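Local coordinates for protein SAP-like pentraxin (Limulus polyphemus, PDB 3FLP) that probably binds sugars as a calcium-dependent invertebrate lectin of the pentraxin family, assembled as two stacked rings of seven subunits, at residues H44-S52 with Q156-S164; T73-N81 with V102-M113. All coordinates share one frame; numbering follows the deposited sequence.

Contact 1 (H44-S52 with Q156-S164); sequences HRNTGYIFS and QESWSGELS. With CA (calcium ion), chain P.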
ATOM      1  N   HIS A  44      40.841  26.086 -18.143  1.00 11.15           N
ATOM      2  CA  HIS A  44      42.279  26.356 -18.211  1.00 11.81           C
ATOM      3  C   HIS A  44      43.061  25.971 -16.961  1.00 12.44           C
ATOM      4  O   HIS A  44      42.524  25.912 -15.854  1.00 11.05           O
ATOM      5  CB  HIS A  44      42.549  27.828 -18.579  1.00 12.35           C
ATOM      6  CG  HIS A  44      41.898  28.828 -17.669  1.00 16.42           C
ATOM      7  ND1 HIS A  44      42.290  29.021 -16.361  1.00 16.70           N
ATOM      8  CD2 HIS A  44      40.900  29.718 -17.894  1.00 16.93           C
ATOM      9  CE1 HIS A  44      41.566  29.985 -15.821  1.00 17.16           C
ATOM     10  NE2 HIS A  44      40.715  30.425 -16.730  1.00 18.91           N
ATOM     11  N   ARG A  45      44.347  25.699 -17.155  1.00 13.54           N
ATOM     12  CA  ARG A  45      45.229  25.299 -16.069  1.00 13.55           C
ATOM     13  C   ARG A  45      45.693  26.442 -15.173  1.00 13.73           C
ATOM     14  O   ARG A  45      45.900  26.237 -13.975  1.00 11.63           O
ATOM     15  CB  ARG A  45      46.463  24.585 -16.626  1.00 14.67           C
ATOM     16  CG  ARG A  45      46.199  23.183 -17.146  1.00 15.68           C
ATOM     17  CD  ARG A  45      47.506  22.438 -17.366  1.00 16.69           C
ATOM     18  NE  ARG A  45      47.302  20.994 -17.372  1.00 20.05           N
ATOM     19  CZ  ARG A  45      48.281  20.094 -17.344  1.00 20.84           C
ATOM     20  NH1 ARG A  45      49.551  20.484 -17.312  1.00 21.85           N
ATOM     21  NH2 ARG A  45      47.989  18.801 -17.331  1.00 20.73           N
ATOM     22  N   ASN A  46      45.856  27.635 -15.740  1.00 12.53           N
ATOM     23  CA  ASN A  46      46.330  28.760 -14.948  1.00 14.04           C
ATOM     24  C   ASN A  46      45.343  29.212 -13.884  1.00 13.98           C
ATOM     25  O   ASN A  46      44.135  28.997 -13.991  1.00 13.40           O
ATOM     26  CB  ASN A  46      46.744  29.944 -15.840  1.00 14.25           C
ATOM     27  CG  ASN A  46      45.684  30.326 -16.845  1.00 15.79           C
ATOM     28  OD1 ASN A  46      45.369  29.559 -17.757  1.00 17.89           O
ATOM     29  ND2 ASN A  46      45.132  31.522 -16.691  1.00 15.08           N
ATOM     30  N   THR A  47      45.889  29.827 -12.843  1.00 13.24           N
ATOM     31  CA  THR A  47      45.117  30.302 -11.708  1.00 12.14           C
ATOM     32  C   THR A  47      43.900  31.143 -12.069  1.00 12.24           C
ATOM     33  O   THR A  47      43.964  32.024 -12.923  1.00 11.97           O
ATOM     34  CB  THR A  47      46.008  31.125 -10.775  1.00 11.54           C
ATOM     35  OG1 THR A  47      47.188  30.372 -10.475  1.00 11.08           O
ATOM     36  CG2 THR A  47      45.271  31.452  -9.479  1.00 11.05           C
ATOM     37  N   GLY A  48      42.793  30.852 -11.401  1.00 10.95           N
ATOM     38  CA  GLY A  48      41.567  31.593 -11.615  1.00 10.32           C
ATOM     39  C   GLY A  48      40.832  31.665 -10.291  1.00  9.40           C
ATOM     40  O   GLY A  48      40.891  30.721  -9.505  1.00  8.28           O
ATOM     41  N   TYR A  49      40.157  32.778 -10.025  1.00  9.59           N
ATOM     42  CA  TYR A  49      39.410  32.924  -8.776  1.00  9.64           C
ATOM     43  C   TYR A  49      37.941  32.633  -9.027  1.00  9.66           C
ATOM     44  O   TYR A  49      37.321  33.224  -9.913  1.00  8.71           O
ATOM     45  CB  TYR A  49      39.596  34.331  -8.200  1.00 10.31           C
ATOM     46  CG  TYR A  49      41.012  34.551  -7.745  1.00 10.48           C
ATOM     47  CD1 TYR A  49      42.026  34.804  -8.666  1.00 10.29           C
ATOM     48  CD2 TYR A  49      41.359  34.400  -6.401  1.00 11.21           C
ATOM     49  CE1 TYR A  49      43.357  34.893  -8.265  1.00 12.28           C
ATOM     50  CE2 TYR A  49      42.685  34.484  -5.986  1.00 13.29           C
ATOM     51  CZ  TYR A  49      43.678  34.729  -6.924  1.00 12.71           C
ATOM     52  OH  TYR A  49      44.987  34.795  -6.522  1.00 13.70           O
ATOM     53  N   ILE A  50      37.392  31.717  -8.236  1.00  9.77           N
ATOM     54  CA  ILE A  50      36.005  31.297  -8.387  1.00  8.92           C
ATOM     55  C   ILE A  50      35.017  32.081  -7.533  1.00  8.83           C
ATOM     56  O   ILE A  50      34.096  32.710  -8.054  1.00  9.98           O
ATOM     57  CB  ILE A  50      35.876  29.790  -8.057  1.00  8.52           C
ATOM     58  CG1 ILE A  50      36.798  28.994  -8.984  1.00  8.63           C
ATOM     59  CG2 ILE A  50      34.433  29.327  -8.221  1.00  7.80           C
ATOM     60  CD1 ILE A  50      36.908  27.531  -8.634  1.00 10.01           C
ATOM     61  N   PHE A  51      35.211  32.026  -6.221  1.00  7.91           N
ATOM     62  CA  PHE A  51      34.344  32.705  -5.260  1.00  7.14           C
ATOM     63  C   PHE A  51      35.097  33.888  -4.641  1.00  7.33           C
ATOM     64  O   PHE A  51      36.118  33.712  -3.985  1.00  6.87           O
ATOM     65  CB  PHE A  51      33.918  31.686  -4.190  1.00  6.28           C
ATOM     66  CG  PHE A  51      32.951  32.214  -3.164  1.00  5.31           C
ATOM     67  CD1 PHE A  51      33.399  32.963  -2.077  1.00  3.82           C
ATOM     68  CD2 PHE A  51      31.596  31.910  -3.253  1.00  5.76           C
ATOM     69  CE1 PHE A  51      32.512  33.395  -1.095  1.00  2.92           C
ATOM     70  CE2 PHE A  51      30.697  32.338  -2.271  1.00  4.50           C
ATOM     71  CZ  PHE A  51      31.156  33.080  -1.192  1.00  3.34           C
ATOM     72  N   SER A  52      34.580  35.090  -4.862  1.00  8.55           N
ATOM     73  CA  SER A  52      35.195  36.316  -4.354  1.00  8.74           C
ATOM     74  C   SER A  52      34.227  37.110  -3.478  1.00  8.98           C
ATOM     75  O   SER A  52      33.137  37.472  -3.920  1.00  8.92           O
ATOM     76  CB  SER A  52      35.655  37.181  -5.539  1.00  8.61           C
ATOM     77  OG  SER A  52      35.980  38.504  -5.145  1.00  7.95           O
ATOM     78  N   GLN A 156      43.657  38.380 -15.856  1.00 20.83           N
ATOM     79  CA  GLN A 156      44.572  37.331 -15.423  1.00 22.31           C
ATOM     80  C   GLN A 156      44.138  36.615 -14.142  1.00 20.36           C
ATOM     81  O   GLN A 156      44.741  35.620 -13.752  1.00 20.87           O
ATOM     82  CB  GLN A 156      45.989  37.885 -15.269  1.00 27.31           C
ATOM     83  CG  GLN A 156      46.670  38.168 -16.608  1.00 35.26           C
ATOM     84  CD  GLN A 156      48.138  38.547 -16.457  1.00 40.54           C
ATOM     85  OE1 GLN A 156      48.474  39.566 -15.839  1.00 42.04           O
ATOM     86  NE2 GLN A 156      49.024  37.725 -17.021  1.00 42.02           N
ATOM     87  N   GLU A 157      43.088  37.108 -13.493  1.00 18.22           N
ATOM     88  CA  GLU A 157      42.599  36.473 -12.272  1.00 16.24           C
ATOM     89  C   GLU A 157      41.198  35.881 -12.456  1.00 15.62           C
ATOM     90  O   GLU A 157      40.602  35.362 -11.507  1.00 15.57           O
ATOM     91  CB  GLU A 157      42.606  37.476 -11.119  1.00 15.38           C
ATOM     92  CG  GLU A 157      44.002  38.014 -10.803  1.00 17.27           C
ATOM     93  CD  GLU A 157      43.997  39.087  -9.724  1.00 17.96           C
ATOM     94  OE1 GLU A 157      43.170  40.012  -9.813  1.00 18.35           O
ATOM     95  OE2 GLU A 157      44.825  39.016  -8.792  1.00 20.88           O
ATOM     96  N   SER A 158      40.680  35.943 -13.680  1.00 12.62           N
ATOM     97  CA  SER A 158      39.354  35.409 -13.963  1.00 11.82           C
ATOM     98  C   SER A 158      39.374  33.886 -14.049  1.00 11.43           C
ATOM     99  O   SER A 158      40.429  33.272 -14.231  1.00 11.28           O
ATOM    100  CB  SER A 158      38.814  35.981 -15.276  1.00  9.84           C
ATOM    101  OG  SER A 158      39.493  35.424 -16.385  1.00 10.50           O
ATOM    102  N   TRP A 159      38.203  33.278 -13.913  1.00 10.96           N
ATOM    103  CA  TRP A 159      38.091  31.830 -13.999  1.00  9.85           C
ATOM    104  C   TRP A 159      37.084  31.490 -15.085  1.00  9.55           C
ATOM    105  O   TRP A 159      35.941  31.942 -15.038  1.00  9.77           O
ATOM    106  CB  TRP A 159      37.611  31.238 -12.677  1.00  7.17           C
ATOM    107  CG  TRP A 159      37.628  29.739 -12.670  1.00  7.72           C
ATOM    108  CD1 TRP A 159      38.695  28.932 -12.390  1.00  6.61           C
ATOM    109  CD2 TRP A 159      36.537  28.863 -12.981  1.00  8.30           C
ATOM    110  NE1 TRP A 159      38.339  27.613 -12.507  1.00  6.33           N
ATOM    111  CE2 TRP A 159      37.020  27.537 -12.869  1.00  8.46           C
ATOM    112  CE3 TRP A 159      35.197  29.068 -13.344  1.00  8.07           C
ATOM    113  CZ2 TRP A 159      36.209  26.418 -13.104  1.00  6.28           C
ATOM    114  CZ3 TRP A 159      34.387  27.951 -13.577  1.00  7.09           C
ATOM    115  CH2 TRP A 159      34.902  26.643 -13.455  1.00  6.92           C
ATOM    116  N   SER A 160      37.510  30.702 -16.063  1.00  9.48           N
ATOM    117  CA  SER A 160      36.627  30.300 -17.148  1.00  9.83           C
ATOM    118  C   SER A 160      36.308  28.816 -17.026  1.00  8.66           C
ATOM    119  O   SER A 160      37.162  28.017 -16.644  1.00  8.60           O
ATOM    120  CB  SER A 160      37.279  30.592 -18.501  1.00  9.97           C
ATOM    121  OG  SER A 160      37.405  31.992 -18.694  1.00 11.38           O
ATOM    122  N   GLY A 161      35.072  28.461 -17.352  1.00  8.16           N
ATOM    123  CA  GLY A 161      34.642  27.081 -17.269  1.00  7.02           C
ATOM    124  C   GLY A 161      33.162  27.046 -16.959  1.00  7.03           C
ATOM    125  O   GLY A 161      32.467  28.049 -17.124  1.00  5.86           O
ATOM    126  N   GLU A 162      32.673  25.896 -16.511  1.00  7.01           N
ATOM    127  CA  GLU A 162      31.264  25.761 -16.181  1.00  7.31           C
ATOM    128  C   GLU A 162      31.125  25.515 -14.682  1.00  7.84           C
ATOM    129  O   GLU A 162      31.952  24.835 -14.065  1.00  7.44           O
ATOM    130  CB  GLU A 162      30.644  24.619 -16.997  1.00  5.93           C
ATOM    131  CG  GLU A 162      30.799  24.846 -18.507  1.00  8.32           C
ATOM    132  CD  GLU A 162      30.315  23.688 -19.364  1.00  9.03           C
ATOM    133  OE1 GLU A 162      29.944  22.629 -18.820  1.00 12.86           O
ATOM    134  OE2 GLU A 162      30.315  23.834 -20.597  1.00 11.57           O
ATOM    135  N   LEU A 163      30.079  26.084 -14.095  1.00  7.83           N
ATOM    136  CA  LEU A 163      29.855  25.942 -12.665  1.00  6.95           C
ATOM    137  C   LEU A 163      28.392  25.656 -12.347  1.00  6.35           C
ATOM    138  O   LEU A 163      27.489  26.168 -13.006  1.00  5.57           O
ATOM    139  CB  LEU A 163      30.313  27.225 -11.957  1.00  6.07           C
ATOM    140  CG  LEU A 163      30.238  27.302 -10.434  1.00  9.35           C
ATOM    141  CD1 LEU A 163      31.291  28.289  -9.926  1.00  8.25           C
ATOM    142  CD2 LEU A 163      28.837  27.712 -10.005  1.00  6.81           C
ATOM    143  N   SER A 164      28.165  24.820 -11.341  1.00  7.15           N
ATOM    144  CA  SER A 164      26.806  24.509 -10.924  1.00  7.29           C
ATOM    145  C   SER A 164      26.760  24.001  -9.490  1.00  6.73           C
ATOM    146  O   SER A 164      27.791  23.685  -8.895  1.00  7.24           O
ATOM    147  CB  SER A 164      26.160  23.490 -11.864  1.00  7.33           C
ATOM    148  OG  SER A 164      26.444  22.175 -11.459  1.00 11.41           O
TER
HETATM  149 CA    CA P 302      42.468  41.927  -8.603  1.00 15.10          CA
HETATM  150  O   HOH W   1      39.618  27.252 -15.372  1.00  4.22           O
HETATM  151  O   HOH W   2      39.683  32.970 -17.428  1.00 14.83           O
HETATM  152  O   HOH W   3      42.809  33.566 -15.240  1.00  8.59           O
HETATM  153  O   HOH W   4      44.429  41.223  -7.486  1.00 13.12           O
HETATM  154  O   HOH W   5      40.586  42.022 -10.033  1.00  6.35           O

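Contact 2 (T73-N81 with V102-M113); sequences TLNLGLQVN and VCHVWSGVDGRM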
ATOM      1  N   THR A  73      48.126  17.801 -11.540  1.00 17.16           N
ATOM      2  CA  THR A  73      47.607  17.806 -10.172  1.00 16.28           C
ATOM      3  C   THR A  73      46.786  19.051  -9.846  1.00 14.95           C
ATOM      4  O   THR A  73      47.173  20.171 -10.188  1.00 14.48           O
ATOM      5  CB  THR A  73      48.770  17.707  -9.157  1.00 15.90           C
ATOM      6  OG1 THR A  73      49.351  16.403  -9.233  1.00 18.23           O
ATOM      7  CG2 THR A  73      48.289  17.951  -7.746  1.00 15.96           C
ATOM      8  N   LEU A  74      45.658  18.850  -9.174  1.00 13.76           N
ATOM      9  CA  LEU A  74      44.795  19.961  -8.790  1.00 12.64           C
ATOM     10  C   LEU A  74      45.304  20.662  -7.536  1.00 13.25           C
ATOM     11  O   LEU A  74      45.668  20.016  -6.559  1.00 12.82           O
ATOM     12  CB  LEU A  74      43.370  19.476  -8.526  1.00 12.03           C
ATOM     13  CG  LEU A  74      42.396  20.545  -8.011  1.00 11.71           C
ATOM     14  CD1 LEU A  74      42.180  21.623  -9.069  1.00  9.81           C
ATOM     15  CD2 LEU A  74      41.077  19.896  -7.637  1.00 11.79           C
ATOM     16  N   ASN A  75      45.333  21.988  -7.578  1.00 13.58           N
ATOM     17  CA  ASN A  75      45.750  22.783  -6.435  1.00 13.78           C
ATOM     18  C   ASN A  75      44.617  23.748  -6.088  1.00 12.11           C
ATOM     19  O   ASN A  75      44.164  24.523  -6.930  1.00 10.12           O
ATOM     20  CB  ASN A  75      47.031  23.554  -6.753  1.00 15.84           C
ATOM     21  CG  ASN A  75      48.255  22.924  -6.123  1.00 19.87           C
ATOM     22  OD1 ASN A  75      48.544  21.741  -6.332  1.00 22.71           O
ATOM     23  ND2 ASN A  75      48.987  23.714  -5.346  1.00 21.10           N
ATOM     24  N   LEU A  76      44.150  23.686  -4.847  1.00 11.21           N
ATOM     25  CA  LEU A  76      43.062  24.548  -4.412  1.00  9.89           C
ATOM     26  C   LEU A  76      43.586  25.589  -3.441  1.00 10.32           C
ATOM     27  O   LEU A  76      44.265  25.264  -2.465  1.00 10.27           O
ATOM     28  CB  LEU A  76      41.951  23.717  -3.759  1.00  8.50           C
ATOM     29  CG  LEU A  76      41.296  22.676  -4.674  1.00  6.77           C
ATOM     30  CD1 LEU A  76      40.359  21.790  -3.866  1.00  5.87           C
ATOM     31  CD2 LEU A  76      40.543  23.387  -5.808  1.00  3.93           C
ATOM     32  N   GLY A  77      43.267  26.847  -3.718  1.00  9.31           N
ATOM     33  CA  GLY A  77      43.732  27.917  -2.867  1.00  8.28           C
ATOM     34  C   GLY A  77      42.647  28.687  -2.151  1.00  8.68           C
ATOM     35  O   GLY A  77      41.486  28.715  -2.569  1.00  8.92           O
ATOM     36  N   LEU A  78      43.048  29.321  -1.056  1.00  7.86           N
ATOM     37  CA  LEU A  78      42.155  30.123  -0.251  1.00  8.25           C
ATOM     38  C   LEU A  78      42.897  31.351   0.261  1.00  9.49           C
ATOM     39  O   LEU A  78      44.076  31.279   0.614  1.00  9.93           O
ATOM     40  CB  LEU A  78      41.644  29.316   0.946  1.00  7.30           C
ATOM     41  CG  LEU A  78      40.744  30.088   1.924  1.00  8.23           C
ATOM     42  CD1 LEU A  78      39.467  30.537   1.204  1.00  5.52           C
ATOM     43  CD2 LEU A  78      40.403  29.211   3.128  1.00  4.89           C
ATOM     44  N   GLN A  79      42.205  32.481   0.289  1.00  8.50           N
ATOM     45  CA  GLN A  79      42.775  33.705   0.800  1.00  7.59           C
ATOM     46  C   GLN A  79      41.712  34.311   1.708  1.00  7.50           C
ATOM     47  O   GLN A  79      40.549  34.411   1.322  1.00  5.97           O
ATOM     48  CB  GLN A  79      43.139  34.664  -0.349  1.00  6.51           C
ATOM     49  CG  GLN A  79      43.448  36.079   0.125  1.00  4.94           C
ATOM     50  CD  GLN A  79      44.022  36.986  -0.960  1.00  6.12           C
ATOM     51  OE1 GLN A  79      43.999  38.211  -0.821  1.00  6.74           O
ATOM     52  NE2 GLN A  79      44.549  36.396  -2.026  1.00  2.53           N
ATOM     53  N   VAL A  80      42.107  34.672   2.925  1.00  7.75           N
ATOM     54  CA  VAL A  80      41.185  35.274   3.886  1.00  8.17           C
ATOM     55  C   VAL A  80      41.775  36.567   4.436  1.00  9.37           C
ATOM     56  O   VAL A  80      42.941  36.620   4.827  1.00  8.66           O
ATOM     57  CB  VAL A  80      40.881  34.328   5.078  1.00  7.41           C
ATOM     58  CG1 VAL A  80      39.936  35.020   6.063  1.00  6.49           C
ATOM     59  CG2 VAL A  80      40.269  33.032   4.576  1.00  4.69           C
ATOM     60  N   ASN A  81      40.954  37.607   4.458  1.00 11.33           N
ATOM     61  CA  ASN A  81      41.359  38.917   4.952  1.00 13.11           C
ATOM     62  C   ASN A  81      42.699  39.378   4.374  1.00 13.34           C
ATOM     63  O   ASN A  81      43.617  39.743   5.106  1.00 12.54           O
ATOM     64  CB  ASN A  81      41.419  38.917   6.482  1.00 14.23           C
ATOM     65  CG  ASN A  81      41.363  40.324   7.066  1.00 16.20           C
ATOM     66  OD1 ASN A  81      40.508  41.124   6.686  1.00 16.10           O
ATOM     67  ND2 ASN A  81      42.265  40.629   8.003  1.00 16.78           N
ATOM     68  N   VAL A 102      34.273  20.448  -5.922  1.00  8.59           N
ATOM     69  CA  VAL A 102      35.290  21.085  -5.106  1.00  9.77           C
ATOM     70  C   VAL A 102      34.644  21.802  -3.936  1.00  9.85           C
ATOM     71  O   VAL A 102      33.564  22.383  -4.062  1.00  9.38           O
ATOM     72  CB  VAL A 102      36.124  22.094  -5.955  1.00 10.97           C
ATOM     73  CG1 VAL A 102      36.924  23.019  -5.052  1.00 10.98           C
ATOM     74  CG2 VAL A 102      37.066  21.330  -6.879  1.00 10.68           C
ATOM     75  N   CYS A 103      35.301  21.741  -2.787  1.00 10.17           N
ATOM     76  CA  CYS A 103      34.780  22.401  -1.617  1.00 10.41           C
ATOM     77  C   CYS A 103      35.907  22.984  -0.764  1.00  9.20           C
ATOM     78  O   CYS A 103      36.947  22.357  -0.582  1.00  7.86           O
ATOM     79  CB  CYS A 103      33.934  21.420  -0.794  1.00 13.38           C
ATOM     80  SG  CYS A 103      32.796  22.302   0.312  1.00 24.45           S
ATOM     81  N   HIS A 104      35.693  24.203  -0.274  1.00  6.99           N
ATOM     82  CA  HIS A 104      36.650  24.888   0.587  1.00  7.56           C
ATOM     83  C   HIS A 104      36.001  25.040   1.956  1.00  7.64           C
ATOM     84  O   HIS A 104      34.902  25.583   2.066  1.00  8.22           O
ATOM     85  CB  HIS A 104      36.985  26.288   0.059  1.00  5.91           C
ATOM     86  CG  HIS A 104      37.873  26.293  -1.146  1.00  7.38           C
ATOM     87  ND1 HIS A 104      37.469  25.814  -2.375  1.00  6.74           N
ATOM     88  CD2 HIS A 104      39.132  26.761  -1.319  1.00  6.31           C
ATOM     89  CE1 HIS A 104      38.438  25.994  -3.255  1.00  6.13           C
ATOM     90  NE2 HIS A 104      39.457  26.567  -2.640  1.00  8.21           N
ATOM     91  N   VAL A 105      36.678  24.558   2.990  1.00  7.30           N
ATOM     92  CA  VAL A 105      36.178  24.647   4.356  1.00  7.68           C
ATOM     93  C   VAL A 105      37.083  25.579   5.160  1.00  8.56           C
ATOM     94  O   VAL A 105      38.288  25.342   5.265  1.00  8.09           O
ATOM     95  CB  VAL A 105      36.168  23.252   5.016  1.00  7.75           C
ATOM     96  CG1 VAL A 105      35.875  23.364   6.501  1.00  4.12           C
ATOM     97  CG2 VAL A 105      35.121  22.368   4.322  1.00  7.73           C
ATOM     98  N   TRP A 106      36.504  26.637   5.720  1.00  7.06           N
ATOM     99  CA  TRP A 106      37.279  27.593   6.500  1.00  8.66           C
ATOM    100  C   TRP A 106      36.665  27.888   7.856  1.00  9.21           C
ATOM    101  O   TRP A 106      35.459  28.114   7.971  1.00  8.31           O
ATOM    102  CB  TRP A 106      37.427  28.926   5.764  1.00  6.67           C
ATOM    103  CG  TRP A 106      38.098  29.971   6.621  1.00  5.87           C
ATOM    104  CD1 TRP A 106      39.406  29.989   7.019  1.00  6.37           C
ATOM    105  CD2 TRP A 106      37.479  31.112   7.227  1.00  5.54           C
ATOM    106  NE1 TRP A 106      39.641  31.071   7.836  1.00  5.72           N
ATOM    107  CE2 TRP A 106      38.477  31.778   7.979  1.00  5.42           C
ATOM    108  CE3 TRP A 106      36.180  31.638   7.207  1.00  5.97           C
ATOM    109  CZ2 TRP A 106      38.217  32.944   8.706  1.00  4.89           C
ATOM    110  CZ3 TRP A 106      35.919  32.801   7.933  1.00  7.37           C
ATOM    111  CH2 TRP A 106      36.938  33.441   8.672  1.00  7.41           C
ATOM    112  N   SER A 107      37.512  27.913   8.877  1.00  8.29           N
ATOM    113  CA  SER A 107      37.065  28.207  10.226  1.00  9.48           C
ATOM    114  C   SER A 107      37.962  29.270  10.840  1.00  9.36           C
ATOM    115  O   SER A 107      39.147  29.032  11.068  1.00  9.03           O
ATOM    116  CB  SER A 107      37.110  26.944  11.088  1.00  8.18           C
ATOM    117  OG  SER A 107      36.659  27.224  12.401  1.00 10.49           O
ATOM    118  N   GLY A 108      37.397  30.444  11.096  1.00  9.09           N
ATOM    119  CA  GLY A 108      38.171  31.508  11.700  1.00  8.69           C
ATOM    120  C   GLY A 108      38.306  31.277  13.193  1.00  9.74           C
ATOM    121  O   GLY A 108      39.140  31.903  13.853  1.00 10.93           O
ATOM    122  N   VAL A 109      37.488  30.376  13.730  1.00  9.92           N
ATOM    123  CA  VAL A 109      37.527  30.080  15.156  1.00 10.69           C
ATOM    124  C   VAL A 109      38.877  29.477  15.527  1.00 12.17           C
ATOM    125  O   VAL A 109      39.489  29.886  16.511  1.00 13.15           O
ATOM    126  CB  VAL A 109      36.401  29.091  15.575  1.00  9.88           C
ATOM    127  CG1 VAL A 109      36.447  28.862  17.064  1.00  7.20           C
ATOM    128  CG2 VAL A 109      35.033  29.647  15.182  1.00  8.65           C
ATOM    129  N   ASP A 110      39.341  28.510  14.736  1.00 12.55           N
ATOM    130  CA  ASP A 110      40.624  27.867  14.999  1.00 11.60           C
ATOM    131  C   ASP A 110      41.654  28.154  13.908  1.00 10.60           C
ATOM    132  O   ASP A 110      42.805  27.748  14.020  1.00 10.57           O
ATOM    133  CB  ASP A 110      40.433  26.348  15.159  1.00 13.46           C
ATOM    134  CG  ASP A 110      39.960  25.661  13.875  1.00 16.10           C
ATOM    135  OD1 ASP A 110      39.612  26.357  12.890  1.00 14.12           O
ATOM    136  OD2 ASP A 110      39.931  24.411  13.859  1.00 16.71           O
ATOM    137  N   GLY A 111      41.236  28.860  12.860  1.00 10.07           N
ATOM    138  CA  GLY A 111      42.143  29.187  11.772  1.00 10.29           C
ATOM    139  C   GLY A 111      42.498  28.012  10.871  1.00 11.34           C
ATOM    140  O   GLY A 111      43.539  28.013  10.214  1.00 11.67           O
ATOM    141  N   ARG A 112      41.635  27.003  10.830  1.00 11.30           N
ATOM    142  CA  ARG A 112      41.889  25.836   9.999  1.00 12.15           C
ATOM    143  C   ARG A 112      41.225  25.908   8.634  1.00 12.31           C
ATOM    144  O   ARG A 112      40.068  26.309   8.501  1.00 12.23           O
ATOM    145  CB  ARG A 112      41.436  24.553  10.703  1.00 12.32           C
ATOM    146  CG  ARG A 112      41.564  23.311   9.829  1.00 14.40           C
ATOM    147  CD  ARG A 112      41.320  22.042  10.618  1.00 17.53           C
ATOM    148  NE  ARG A 112      42.312  21.872  11.675  1.00 20.56           N
ATOM    149  CZ  ARG A 112      42.359  20.830  12.497  1.00 22.45           C
ATOM    150  NH1 ARG A 112      41.467  19.851  12.392  1.00 23.76           N
ATOM    151  NH2 ARG A 112      43.302  20.769  13.427  1.00 23.07           N
ATOM    152  N   MET A 113      41.982  25.508   7.620  1.00 12.18           N
ATOM    153  CA  MET A 113      41.508  25.479   6.242  1.00 12.01           C
ATOM    154  C   MET A 113      41.584  24.036   5.764  1.00 11.38           C
ATOM    155  O   MET A 113      42.539  23.328   6.063  1.00 11.06           O
ATOM    156  CB  MET A 113      42.394  26.354   5.346  1.00 12.40           C
ATOM    157  CG  MET A 113      42.297  26.030   3.853  1.00 12.38           C
ATOM    158  SD  MET A 113      43.644  26.763   2.891  1.00 14.00           S
ATOM    159  CE  MET A 113      43.306  26.108   1.233  1.00 12.74           C
TER

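Contact 1 (H44-S52 with Q156-S164)
Ile50 sets CG1 over one face of the Trp159 indole, 3.8 Å from the centroid of the five-membered ring and 8° off its normal, a CH-pi contact. Trp159 CG stands anti to the backbone N (chi1 -174°), which puts the indole alongside Ile50, the two side chains pointing the same way. The other branch of Ile50, CG2, meets Leu163 CD1 at 3.7 Å, while Gly48 CA abuts the indole edge. Next to this apolar part the backbones are joined by one direct bond, Tyr49 N to Glu157 O (3.0 Å), the donor lying above the carbonyl plane. The same oxygen lies at the edge of the Tyr49 ring, whose CD1 and CE1 run against Glu157 CB. Beyond that ring Glu157, extended past CG, ends at a calcium ion, bound through OE1 at 2.4 Å and shared with Glu145, Asp147 and Glu154.

The side towards His44 is looser and wetter. His44 CD2 touches Ser160 CB at 3.8 Å, but water bridges much of the rest: one joins His44 NE2 to the hydroxyls of Ser158 and Ser160, and a second bonds to both Thr47 O and Ser158 O. Ser158 OG is also bonded to Glu155 O.

Trp159 further touches Ile40 of strand 33-42 and Met66 of strand 60-68, so the contact sits between the two sheets, where strand 48-55 of one meets the run into strand 161-169 of the other.

Contact 2 (T73-N81 with V102-M113)
Val80 and Trp106 approach from opposite directions: Val80 CG2 sits over one face of the indole, 3.9 Å from the centroid of the five-membered ring and 12° off its normal, and its CG1 covers the six-membered part at CZ2. The opposite face is backed by Gly108 N of the following turn. Leu78 comes in across Trp106 at about a right angle, CD2 to CB. The same methyl also meets Met113 CG, and the Leu78 and Met113 side chains slide past each other in opposite directions, Met113 CE reaching Leu78 CB at 3.6 Å. Further along, Leu76 and Val102 meet tip to tip, with Leu76 CD2 3.7 Å from Val102 CG1.

Between these apolar pairs stands one polar side chain. His104, its CG beside the backbone N (chi1 -74°), carries NE2 to Gly77 O at 3.0 Å; the N-H points well off the oxygen (124°), making this a weak bond. It gives the buried imidazole a polar partner on the facing strand, while Leu78 CB lies at the ring edge.

Trp106 NE1 bonds to Val128 O, which should restrain the rotation of the indole. In the hairpin loop that follows, Asp110 OD1 accepts from Arg112 N at 3.0 Å, an Asx turn, and Ser107 N bonds to Arg112 O where the chain doubles back towards Met113. On its outer side Arg112 forms salt bridges with Glu126 and with Glu95 of a neighbouring subunit. Cys103, facing away from the contact, is disulfide-bonded to Cys37 of strand 33-42.

The axes of strand segments 73-80 and 102-107, from different sheets, approach to 8.6 Å and cross at -36°: the face-to-face sheet packing of the pentraxin beta-sandwich, a lectin-like jelly roll.

The contacts lie with their centres about 16 Å apart and their nearest atoms about 5 Å apart; both join the same two antiparallel sheets. Strands 48-55 and 73-80 lie in one sheet with strand 60-68 between them; strands 100-107 and 161-169 lie in the other with strand 33-42 between them, so the contacts fill neighbouring parts of one interior. In sequence, contact 2 falls wholly between the two segments of contact 1. Contact 1 supplies a calcium ligand. In contact 2 the Val80 side chain stays about 13 Å from a bound calcium ion, but Gln79 hydrogen-bonds the ligand Asn60, a second-shell link. Contact 2 also extends to a subunit interface.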